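Local coordinates for protein methyltransferase (Pyrococcus horikoshii, PDB 1IXK) that probably transfers methyl groups from S-adenosyl-L-methionine to carbon 5 of cytidines in RNA, perhaps tRNA, at residues A[274-279]-A[300-305]; A[244-247]-A[253-256]; A[64-69]-A[91-96]. One frame throughout, in Å; residues are numbered along the deposited sequence.

Contact 1: residues A[274-279]-A[300-305]; sequences YGEPAL and DVHETS
G275 and E276 meet V301 and H302 in a small surface contact of the RsmB/F methyltransferase region. G275 precedes strand 276-277, and E276 opens it. This strand pairs antiparallel with 295-297 at the edge of the mixed sheet, E276 bonding with R296. The loop leading on to strand 307-314 folds back against it and carries V301 and H302.

The direct touches are van der Waals contacts. The CA of G275 sits 3.8 Å from NE2 of H302, obliquely to the ring. At its backbone angles (phi 97°, psi -171°) a CB would press on the carbonyl O of Y274, which calls for glycine. One methyl of V301, CG2, comes within 3.4 Å of OE2 of E276. The CB of V301 also lies over one face of the imidazole, offset toward its rim.

The carboxylate of E276 joins these pieces. Its chain runs extended beyond CG and brings OE2 to 3.7 Å from CE1 of H302. The carboxylate and ring planes stand 41° apart, so the two groups do not stack. E276 OE2 and H302 NE2 are 4.5 Å apart, too far for a direct bond.

The strong polar partners lie outside the two segments. The segments are held side by side largely through R31 of helix 31-38, which both E276 and D300 bind in salt bridges. H302 ND1 is bonded to the backbone N of Y298, which helps to set the ring's rotation.

ND1 must accept from that amide, so any proton on a neutral H302 would sit on NE2. The nearby carboxylate would favour a positive ring, but R31 probably offsets much of that pull. R31 also probably eases the repulsion between E276 and D300.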
ATOM      1  N   TYR A 274       5.149   9.552   7.677  1.00 18.38           N
ATOM      2  CA  TYR A 274       4.747   8.532   8.640  1.00 19.45           C
ATOM      3  C   TYR A 274       5.442   7.184   8.612  1.00 20.62           C
ATOM      4  O   TYR A 274       5.942   6.743   7.575  1.00 21.16           O
ATOM      5  CB  TYR A 274       3.235   8.333   8.549  1.00 19.24           C
ATOM      6  CG  TYR A 274       2.487   9.639   8.656  1.00 18.00           C
ATOM      7  CD1 TYR A 274       2.183  10.386   7.519  1.00 18.13           C
ATOM      8  CD2 TYR A 274       2.135  10.157   9.902  1.00 20.20           C
ATOM      9  CE1 TYR A 274       1.546  11.627   7.619  1.00 19.83           C
ATOM     10  CE2 TYR A 274       1.504  11.389  10.015  1.00 20.45           C
ATOM     11  CZ  TYR A 274       1.213  12.118   8.874  1.00 21.54           C
ATOM     12  OH  TYR A 274       0.603  13.344   8.996  1.00 23.70           O
ATOM     13  N   GLY A 275       5.451   6.539   9.776  1.00 19.10           N
ATOM     14  CA  GLY A 275       6.073   5.239   9.920  1.00 18.67           C
ATOM     15  C   GLY A 275       7.474   5.369  10.478  1.00 19.73           C
ATOM     16  O   GLY A 275       7.890   6.444  10.916  1.00 19.48           O
ATOM     17  N   GLU A 276       8.204   4.263  10.479  1.00 17.99           N
ATOM     18  CA  GLU A 276       9.569   4.258  10.971  1.00 17.33           C
ATOM     19  C   GLU A 276      10.499   4.273   9.761  1.00 17.29           C
ATOM     20  O   GLU A 276      10.091   3.947   8.649  1.00 14.11           O
ATOM     21  CB  GLU A 276       9.811   3.014  11.828  1.00 19.55           C
ATOM     22  CG  GLU A 276       9.091   3.058  13.171  1.00 21.84           C
ATOM     23  CD  GLU A 276       9.193   1.761  13.940  1.00 24.04           C
ATOM     24  OE1 GLU A 276      10.317   1.233  14.069  1.00 24.33           O
ATOM     25  OE2 GLU A 276       8.150   1.273  14.430  1.00 24.59           O
ATOM     26  N   PRO A 277      11.760   4.668   9.961  1.00 18.47           N
ATOM     27  CA  PRO A 277      12.716   4.711   8.851  1.00 18.68           C
ATOM     28  C   PRO A 277      12.927   3.313   8.291  1.00 16.84           C
ATOM     29  O   PRO A 277      12.911   2.339   9.045  1.00 18.56           O
ATOM     30  CB  PRO A 277      13.988   5.249   9.507  1.00 18.99           C
ATOM     31  CG  PRO A 277      13.477   6.010  10.696  1.00 20.76           C
ATOM     32  CD  PRO A 277      12.386   5.133  11.212  1.00 20.04           C
ATOM     33  N   ALA A 278      13.118   3.210   6.979  1.00 13.32           N
ATOM     34  CA  ALA A 278      13.361   1.915   6.360  1.00 13.47           C
ATOM     35  C   ALA A 278      14.712   1.436   6.878  1.00 14.24           C
ATOM     36  O   ALA A 278      15.475   2.220   7.445  1.00 12.93           O
ATOM     37  CB  ALA A 278      13.390   2.042   4.834  1.00 13.79           C
ATOM     38  N   LEU A 279      15.009   0.156   6.685  1.00 12.66           N
ATOM     39  CA  LEU A 279      16.260  -0.424   7.161  1.00 13.60           C
ATOM     40  C   LEU A 279      17.443  -0.109   6.245  1.00 13.28           C
ATOM     41  O   LEU A 279      17.363  -0.325   5.038  1.00 14.04           O
ATOM     42  CB  LEU A 279      16.092  -1.941   7.288  1.00 13.68           C
ATOM     43  CG  LEU A 279      14.938  -2.418   8.175  1.00 15.17           C
ATOM     44  CD1 LEU A 279      14.738  -3.922   8.000  1.00 15.81           C
ATOM     45  CD2 LEU A 279      15.224  -2.076   9.624  1.00 16.85           C
ATOM     46  N   ASP A 300       3.171  -4.048  15.459  1.00 22.72           N
ATOM     47  CA  ASP A 300       3.279  -3.889  16.904  1.00 24.39           C
ATOM     48  C   ASP A 300       3.143  -2.442  17.370  1.00 24.80           C
ATOM     49  O   ASP A 300       2.981  -2.187  18.563  1.00 26.54           O
ATOM     50  CB  ASP A 300       4.594  -4.499  17.416  1.00 23.66           C
ATOM     51  CG  ASP A 300       5.826  -3.749  16.942  1.00 23.69           C
ATOM     52  OD1 ASP A 300       5.793  -3.163  15.837  1.00 21.42           O
ATOM     53  OD2 ASP A 300       6.841  -3.766  17.675  1.00 22.16           O
ATOM     54  N   VAL A 301       3.191  -1.494  16.439  1.00 24.32           N
ATOM     55  CA  VAL A 301       3.050  -0.094  16.818  1.00 26.08           C
ATOM     56  C   VAL A 301       2.016   0.675  15.992  1.00 26.99           C
ATOM     57  O   VAL A 301       1.402   1.614  16.487  1.00 26.09           O
ATOM     58  CB  VAL A 301       4.409   0.664  16.735  1.00 26.75           C
ATOM     59  CG1 VAL A 301       5.429   0.021  17.659  1.00 27.48           C
ATOM     60  CG2 VAL A 301       4.924   0.659  15.322  1.00 27.95           C
ATOM     61  N   HIS A 302       1.807   0.272  14.742  1.00 26.69           N
ATOM     62  CA  HIS A 302       0.868   0.991  13.885  1.00 29.21           C
ATOM     63  C   HIS A 302      -0.485   0.325  13.663  1.00 30.21           C
ATOM     64  O   HIS A 302      -1.333   0.871  12.953  1.00 30.68           O
ATOM     65  CB  HIS A 302       1.510   1.270  12.525  1.00 28.83           C
ATOM     66  CG  HIS A 302       2.822   1.984  12.613  1.00 30.68           C
ATOM     67  ND1 HIS A 302       4.031   1.334  12.507  1.00 30.19           N
ATOM     68  CD2 HIS A 302       3.111   3.292  12.814  1.00 29.50           C
ATOM     69  CE1 HIS A 302       5.012   2.213  12.637  1.00 31.63           C
ATOM     70  NE2 HIS A 302       4.480   3.406  12.824  1.00 31.23           N
ATOM     71  N   GLU A 303      -0.684  -0.848  14.254  1.00 29.50           N
ATOM     72  CA  GLU A 303      -1.948  -1.563  14.101  1.00 31.24           C
ATOM     73  C   GLU A 303      -2.309  -1.798  12.636  1.00 30.06           C
ATOM     74  O   GLU A 303      -3.467  -1.671  12.246  1.00 30.76           O
ATOM     75  CB  GLU A 303      -3.079  -0.793  14.789  1.00 34.04           C
ATOM     76  CG  GLU A 303      -2.884  -0.616  16.287  1.00 38.95           C
ATOM     77  CD  GLU A 303      -4.117  -0.061  16.982  1.00 42.19           C
ATOM     78  OE1 GLU A 303      -4.065   0.122  18.217  1.00 43.97           O
ATOM     79  OE2 GLU A 303      -5.136   0.188  16.299  1.00 43.29           O
ATOM     80  N   THR A 304      -1.309  -2.132  11.830  1.00 27.78           N
ATOM     81  CA  THR A 304      -1.506  -2.406  10.411  1.00 26.62           C
ATOM     82  C   THR A 304      -0.697  -3.660  10.126  1.00 25.11           C
ATOM     83  O   THR A 304      -0.061  -4.203  11.024  1.00 22.90           O
ATOM     84  CB  THR A 304      -0.933  -1.277   9.521  1.00 27.88           C
ATOM     85  OG1 THR A 304       0.488  -1.208   9.702  1.00 28.45           O
ATOM     86  CG2 THR A 304      -1.544   0.069   9.883  1.00 27.81           C
ATOM     87  N   SER A 305      -0.720  -4.125   8.884  1.00 24.72           N
ATOM     88  CA  SER A 305       0.069  -5.293   8.517  1.00 26.66           C
ATOM     89  C   SER A 305       1.482  -4.744   8.343  1.00 24.77           C
ATOM     90  O   SER A 305       1.677  -3.532   8.394  1.00 25.23           O
ATOM     91  CB  SER A 305      -0.407  -5.869   7.180  1.00 29.59           C
ATOM     92  OG  SER A 305      -1.794  -6.162   7.197  1.00 33.82           O
TER

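Contact 2: residues A[244-247]-A[253-256]; sequences YSTC and ENEF
The strand-loop-helix turn that carries the predicted nucleophile C247 is closed here by Y244 and T246, which bond to E253 and N254. Strand 240-246 ends at T246, and helix 255-264 starts just after N254. The whole contact is buried.

Y244 gives its hydroxyl to the backbone O of E253, with OH and O 2.6 Å apart. The oxygen lies at the ring edge, in the ring plane. The donor is tilted 27° from the carbonyl plane. Q225 is a weak second partner of OH. T246 OG1 lies in the plane of the N254 carbonyl and uses a lone pair of OD1, at 2.7 Å. OG1 stands between the backbone N and the carbonyl carbon (chi1 79°), where it also accepts from the N of S248. N254 ND2 bonds to the O of S248, so the amide is held at both ends and ties the loop to the strand. N254 holds the N-cap position but makes no capping bond.

C247 points away and is joined to C197 by a disulfide in this crystal. The Thr-Cys pair after a sheet strand is as in RsmB/NOP RNA cytosine-5 methyltransferases, where the cysteine is the probable nucleophile.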
ATOM      1  N   TYR A 244       6.200   3.269  -4.511  1.00  8.00           N
ATOM      2  CA  TYR A 244       6.376   1.832  -4.420  1.00  9.72           C
ATOM      3  C   TYR A 244       5.997   1.365  -3.027  1.00 10.82           C
ATOM      4  O   TYR A 244       6.475   1.911  -2.036  1.00 10.66           O
ATOM      5  CB  TYR A 244       7.845   1.506  -4.704  1.00  9.79           C
ATOM      6  CG  TYR A 244       8.237   0.053  -4.553  1.00  9.82           C
ATOM      7  CD1 TYR A 244       8.520  -0.495  -3.303  1.00  8.69           C
ATOM      8  CD2 TYR A 244       8.361  -0.762  -5.673  1.00 12.28           C
ATOM      9  CE1 TYR A 244       8.929  -1.826  -3.173  1.00 10.21           C
ATOM     10  CE2 TYR A 244       8.762  -2.093  -5.559  1.00 14.03           C
ATOM     11  CZ  TYR A 244       9.049  -2.615  -4.312  1.00 13.92           C
ATOM     12  OH  TYR A 244       9.476  -3.919  -4.219  1.00 15.87           O
ATOM     13  N   SER A 245       5.136   0.358  -2.942  1.00 10.12           N
ATOM     14  CA  SER A 245       4.737  -0.141  -1.638  1.00 10.04           C
ATOM     15  C   SER A 245       4.464  -1.633  -1.658  1.00 11.55           C
ATOM     16  O   SER A 245       4.108  -2.197  -2.698  1.00 11.23           O
ATOM     17  CB  SER A 245       3.484   0.599  -1.142  1.00 10.38           C
ATOM     18  OG  SER A 245       2.360   0.348  -1.972  1.00 12.13           O
ATOM     19  N   THR A 246       4.644  -2.268  -0.505  1.00 11.95           N
ATOM     20  CA  THR A 246       4.385  -3.698  -0.363  1.00 13.33           C
ATOM     21  C   THR A 246       3.867  -3.943   1.051  1.00 15.74           C
ATOM     22  O   THR A 246       3.935  -3.065   1.909  1.00 15.62           O
ATOM     23  CB  THR A 246       5.659  -4.555  -0.477  1.00 12.82           C
ATOM     24  OG1 THR A 246       6.360  -4.502   0.772  1.00 13.99           O
ATOM     25  CG2 THR A 246       6.568  -4.060  -1.597  1.00 12.86           C
ATOM     26  N   CYS A 247       3.364  -5.151   1.282  1.00 15.38           N
ATOM     27  CA  CYS A 247       2.891  -5.546   2.599  1.00 19.74           C
ATOM     28  C   CYS A 247       3.778  -6.688   3.061  1.00 18.88           C
ATOM     29  O   CYS A 247       3.310  -7.681   3.612  1.00 18.81           O
ATOM     30  CB  CYS A 247       1.436  -5.992   2.544  1.00 23.05           C
ATOM     31  SG  CYS A 247       0.273  -4.601   2.698  1.00 32.30           S
ATOM     32  N   GLU A 253      12.285  -7.714  -0.787  1.00 12.62           N
ATOM     33  CA  GLU A 253      11.170  -7.187  -1.568  1.00 13.50           C
ATOM     34  C   GLU A 253      11.003  -5.689  -1.348  1.00 12.68           C
ATOM     35  O   GLU A 253      10.200  -5.042  -2.028  1.00 11.89           O
ATOM     36  CB  GLU A 253       9.858  -7.877  -1.167  1.00 16.51           C
ATOM     37  CG  GLU A 253       9.838  -9.383  -1.326  1.00 20.32           C
ATOM     38  CD  GLU A 253       8.571  -9.993  -0.751  1.00 23.07           C
ATOM     39  OE1 GLU A 253       7.487  -9.796  -1.337  1.00 23.59           O
ATOM     40  OE2 GLU A 253       8.663 -10.656   0.302  1.00 24.71           O
ATOM     41  N   ASN A 254      11.756  -5.143  -0.397  1.00 12.77           N
ATOM     42  CA  ASN A 254      11.655  -3.726  -0.062  1.00 10.30           C
ATOM     43  C   ASN A 254      12.937  -2.921  -0.301  1.00 10.01           C
ATOM     44  O   ASN A 254      13.192  -2.447  -1.416  1.00  9.95           O
ATOM     45  CB  ASN A 254      11.226  -3.571   1.405  1.00 12.19           C
ATOM     46  CG  ASN A 254       9.856  -4.177   1.686  1.00 14.83           C
ATOM     47  OD1 ASN A 254       9.000  -4.235   0.805  1.00 15.33           O
ATOM     48  ND2 ASN A 254       9.639  -4.606   2.924  1.00 16.29           N
ATOM     49  N   GLU A 255      13.729  -2.762   0.755  1.00  8.74           N
ATOM     50  CA  GLU A 255      14.983  -2.012   0.682  1.00  9.93           C
ATOM     51  C   GLU A 255      15.918  -2.455  -0.442  1.00 11.34           C
ATOM     52  O   GLU A 255      16.541  -1.622  -1.104  1.00  9.71           O
ATOM     53  CB  GLU A 255      15.726  -2.099   2.018  1.00  9.48           C
ATOM     54  CG  GLU A 255      15.076  -1.300   3.151  1.00 14.14           C
ATOM     55  CD  GLU A 255      14.002  -2.062   3.913  1.00 14.50           C
ATOM     56  OE1 GLU A 255      13.663  -3.199   3.524  1.00 13.49           O
ATOM     57  OE2 GLU A 255      13.494  -1.510   4.912  1.00 13.78           O
ATOM     58  N   PHE A 256      16.033  -3.763  -0.647  1.00 11.90           N
ATOM     59  CA  PHE A 256      16.906  -4.297  -1.700  1.00 11.55           C
ATOM     60  C   PHE A 256      16.454  -3.852  -3.090  1.00 11.13           C
ATOM     61  O   PHE A 256      17.276  -3.556  -3.962  1.00  9.42           O
ATOM     62  CB  PHE A 256      16.920  -5.827  -1.661  1.00 14.38           C
ATOM     63  CG  PHE A 256      17.771  -6.412  -0.566  1.00 18.89           C
ATOM     64  CD1 PHE A 256      18.207  -5.633   0.501  1.00 20.48           C
ATOM     65  CD2 PHE A 256      18.106  -7.763  -0.587  1.00 20.61           C
ATOM     66  CE1 PHE A 256      18.967  -6.191   1.533  1.00 22.59           C
ATOM     67  CE2 PHE A 256      18.861  -8.329   0.438  1.00 22.37           C
ATOM     68  CZ  PHE A 256      19.290  -7.539   1.502  1.00 20.82           C
TER

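Contact 3: residues A[64-69]-A[91-96]; sequences NKKGFQ and STPEFL
The backbones of 64-69 and 91-96 stay well apart, with the CA atoms of K66 and T92 9.2 Å from each other, and side chains bridge the distance. A Schellman motif ends helix 56-65 at G67, whose backbone angles (phi 108°, psi -6°) call for glycine. On the other side T92 is the N-cap of the short helix 93-96. Both belong to the N-terminal RsmF-type region, with its four-stranded antiparallel sheet, probably of ferredoxin-like type.

The main polar link is a salt bridge. K66 runs extended beyond CG and sets NZ 2.9 Å from OE1 of E94, on the syn lone pair. A second bond from NZ to E94 OE2 is weak, at 3.3 Å. E94 meets the lysine from the opposite direction, its chain bent at chi2 (66°). OE2 has a further salt bridge to R62 of helix 56-65, so this carboxylate is shared between two positive groups. With an alanine in place of E94, K66 and R62 would probably lose their common negative partner, and the lysine tip would be free to turn. The lysine tip also lies close beside the P93 ring.

Each chain turn has its own bonds. N64 ND2 reaches the backbone O of F68 at 2.9 Å, which ties the residue after the Schellman turn back to the helix. T92 OG1 accepts from the N of F95 at 3.2 Å, a capping bond, and gives its proton to the O of I89.

Beside the salt bridge the contact is nonpolar. F68 is buried, packs edge-to-face with F87, and has K66 CB at its ring edge. CG2 of T92 comes obliquely to the ring, 3.6 Å from CZ of F68.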
ATOM      1  N   ASN A  64     -21.376   9.702  13.282  1.00 23.58           N
ATOM      2  CA  ASN A  64     -21.367   9.883  14.727  1.00 25.91           C
ATOM      3  C   ASN A  64     -22.805   9.899  15.238  1.00 27.58           C
ATOM      4  O   ASN A  64     -23.113   9.324  16.279  1.00 26.86           O
ATOM      5  CB  ASN A  64     -20.681  11.203  15.097  1.00 26.58           C
ATOM      6  CG  ASN A  64     -19.164  11.094  15.147  1.00 28.33           C
ATOM      7  OD1 ASN A  64     -18.470  12.108  15.217  1.00 28.74           O
ATOM      8  ND2 ASN A  64     -18.644   9.869  15.126  1.00 26.97           N
ATOM      9  N   LYS A  65     -23.684  10.558  14.490  1.00 28.50           N
ATOM     10  CA  LYS A  65     -25.090  10.655  14.868  1.00 31.15           C
ATOM     11  C   LYS A  65     -25.744   9.274  14.960  1.00 31.11           C
ATOM     12  O   LYS A  65     -26.682   9.075  15.735  1.00 31.08           O
ATOM     13  CB  LYS A  65     -25.852  11.501  13.850  1.00 32.37           C
ATOM     14  CG  LYS A  65     -27.272  11.837  14.272  1.00 36.54           C
ATOM     15  CD  LYS A  65     -28.241  11.730  13.102  1.00 39.66           C
ATOM     16  CE  LYS A  65     -28.387  10.282  12.642  1.00 40.46           C
ATOM     17  NZ  LYS A  65     -29.359  10.139  11.520  1.00 42.03           N
ATOM     18  N   LYS A  66     -25.243   8.326  14.174  1.00 28.94           N
ATOM     19  CA  LYS A  66     -25.792   6.974  14.165  1.00 27.06           C
ATOM     20  C   LYS A  66     -25.185   6.048  15.215  1.00 25.20           C
ATOM     21  O   LYS A  66     -25.590   4.892  15.336  1.00 24.59           O
ATOM     22  CB  LYS A  66     -25.632   6.351  12.778  1.00 26.82           C
ATOM     23  CG  LYS A  66     -26.340   7.122  11.679  1.00 29.18           C
ATOM     24  CD  LYS A  66     -26.336   6.349  10.372  1.00 29.12           C
ATOM     25  CE  LYS A  66     -27.077   7.113   9.290  1.00 30.91           C
ATOM     26  NZ  LYS A  66     -27.330   6.261   8.107  1.00 30.36           N
ATOM     27  N   GLY A  67     -24.211   6.546  15.969  1.00 22.88           N
ATOM     28  CA  GLY A  67     -23.603   5.729  17.003  1.00 21.53           C
ATOM     29  C   GLY A  67     -22.189   5.246  16.727  1.00 21.87           C
ATOM     30  O   GLY A  67     -21.562   4.642  17.595  1.00 20.82           O
ATOM     31  N   PHE A  68     -21.682   5.495  15.527  1.00 21.89           N
ATOM     32  CA  PHE A  68     -20.324   5.071  15.201  1.00 20.47           C
ATOM     33  C   PHE A  68     -19.293   6.033  15.776  1.00 20.47           C
ATOM     34  O   PHE A  68     -19.525   7.239  15.841  1.00 20.97           O
ATOM     35  CB  PHE A  68     -20.131   4.987  13.685  1.00 20.20           C
ATOM     36  CG  PHE A  68     -20.996   3.959  13.014  1.00 20.34           C
ATOM     37  CD1 PHE A  68     -22.310   4.254  12.667  1.00 21.43           C
ATOM     38  CD2 PHE A  68     -20.501   2.690  12.741  1.00 20.96           C
ATOM     39  CE1 PHE A  68     -23.116   3.298  12.054  1.00 20.71           C
ATOM     40  CE2 PHE A  68     -21.299   1.727  12.129  1.00 20.82           C
ATOM     41  CZ  PHE A  68     -22.608   2.033  11.787  1.00 21.51           C
ATOM     42  N   GLN A  69     -18.162   5.491  16.213  1.00 19.93           N
ATOM     43  CA  GLN A  69     -17.071   6.306  16.738  1.00 19.78           C
ATOM     44  C   GLN A  69     -15.813   5.802  16.040  1.00 19.48           C
ATOM     45  O   GLN A  69     -15.708   4.621  15.714  1.00 18.34           O
ATOM     46  CB  GLN A  69     -16.960   6.160  18.258  1.00 21.86           C
ATOM     47  CG  GLN A  69     -18.232   6.575  18.990  1.00 26.27           C
ATOM     48  CD  GLN A  69     -18.093   6.526  20.502  1.00 28.73           C
ATOM     49  OE1 GLN A  69     -17.570   5.562  21.057  1.00 31.57           O
ATOM     50  NE2 GLN A  69     -18.579   7.563  21.174  1.00 30.63           N
ATOM     51  N   SER A  91     -23.730  -1.786   6.357  1.00 27.24           N
ATOM     52  CA  SER A  91     -25.187  -1.837   6.254  1.00 28.15           C
ATOM     53  C   SER A  91     -25.760  -0.423   6.273  1.00 28.32           C
ATOM     54  O   SER A  91     -26.970  -0.231   6.174  1.00 29.56           O
ATOM     55  CB  SER A  91     -25.785  -2.651   7.409  1.00 28.14           C
ATOM     56  OG  SER A  91     -25.414  -4.017   7.323  1.00 28.14           O
ATOM     57  N   THR A  92     -24.881   0.566   6.400  1.00 27.56           N
ATOM     58  CA  THR A  92     -25.296   1.966   6.437  1.00 26.63           C
ATOM     59  C   THR A  92     -25.547   2.528   5.044  1.00 27.30           C
ATOM     60  O   THR A  92     -24.972   2.057   4.063  1.00 26.24           O
ATOM     61  CB  THR A  92     -24.222   2.852   7.084  1.00 25.85           C
ATOM     62  OG1 THR A  92     -23.031   2.805   6.289  1.00 25.38           O
ATOM     63  CG2 THR A  92     -23.907   2.372   8.489  1.00 26.16           C
ATOM     64  N   PRO A  93     -26.420   3.545   4.941  1.00 27.09           N
ATOM     65  CA  PRO A  93     -26.725   4.163   3.649  1.00 27.29           C
ATOM     66  C   PRO A  93     -25.449   4.818   3.116  1.00 26.26           C
ATOM     67  O   PRO A  93     -25.232   4.891   1.907  1.00 26.76           O
ATOM     68  CB  PRO A  93     -27.794   5.196   4.003  1.00 27.37           C
ATOM     69  CG  PRO A  93     -28.469   4.593   5.192  1.00 28.24           C
ATOM     70  CD  PRO A  93     -27.304   4.075   5.994  1.00 28.88           C
ATOM     71  N   GLU A  94     -24.616   5.295   4.040  1.00 25.90           N
ATOM     72  CA  GLU A  94     -23.350   5.938   3.696  1.00 25.26           C
ATOM     73  C   GLU A  94     -22.516   5.007   2.819  1.00 25.36           C
ATOM     74  O   GLU A  94     -22.002   5.409   1.777  1.00 24.62           O
ATOM     75  CB  GLU A  94     -22.550   6.269   4.961  1.00 26.19           C
ATOM     76  CG  GLU A  94     -23.051   7.454   5.787  1.00 27.84           C
ATOM     77  CD  GLU A  94     -24.415   7.224   6.412  1.00 29.39           C
ATOM     78  OE1 GLU A  94     -24.769   6.054   6.668  1.00 28.65           O
ATOM     79  OE2 GLU A  94     -25.127   8.220   6.664  1.00 29.79           O
ATOM     80  N   PHE A  95     -22.385   3.759   3.251  1.00 23.94           N
ATOM     81  CA  PHE A  95     -21.612   2.777   2.504  1.00 25.59           C
ATOM     82  C   PHE A  95     -22.311   2.329   1.224  1.00 25.88           C
ATOM     83  O   PHE A  95     -21.682   2.205   0.173  1.00 25.20           O
ATOM     84  CB  PHE A  95     -21.322   1.554   3.383  1.00 26.50           C
ATOM     85  CG  PHE A  95     -20.659   0.426   2.645  1.00 28.09           C
ATOM     86  CD1 PHE A  95     -21.421  -0.574   2.042  1.00 27.98           C
ATOM     87  CD2 PHE A  95     -19.277   0.386   2.510  1.00 28.68           C
ATOM     88  CE1 PHE A  95     -20.813  -1.593   1.316  1.00 28.46           C
ATOM     89  CE2 PHE A  95     -18.657  -0.631   1.784  1.00 29.40           C
ATOM     90  CZ  PHE A  95     -19.428  -1.621   1.185  1.00 29.31           C
ATOM     91  N   LEU A  96     -23.615   2.093   1.315  1.00 25.80           N
ATOM     92  CA  LEU A  96     -24.387   1.635   0.168  1.00 26.12           C
ATOM     93  C   LEU A  96     -24.534   2.675  -0.946  1.00 25.90           C
ATOM     94  O   LEU A  96     -24.754   2.319  -2.102  1.00 25.61           O
ATOM     95  CB  LEU A  96     -25.768   1.156   0.632  1.00 27.68           C
ATOM     96  CG  LEU A  96     -25.766  -0.062   1.567  1.00 29.65           C
ATOM     97  CD1 LEU A  96     -27.172  -0.327   2.085  1.00 28.98           C
ATOM     98  CD2 LEU A  96     -25.234  -1.278   0.824  1.00 30.51           C
TER

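How the contacts relate
Along the chain contact 3 closes first, then contact 2, then contact 1, with none nested in another. Contacts 1 and 2 both lie in the RsmB/F methyltransferase region and reach the same mixed sheet. Their centres are about 13 Å apart, and they touch: N of L279 and OE2 of E255 are 2.9 Å apart, a probable hydrogen bond. Together they tie parts of the catalytic-domain sheet to one another near the predicted nucleophile, which contact 2 holds. Contact 1 also joins N-terminal helix 31-38. Contact 3 belongs to the separate N-terminal sheet, away from the annotated sites. Its centre is about 29 Å from that of contact 1 and about 35 Å from that of contact 2.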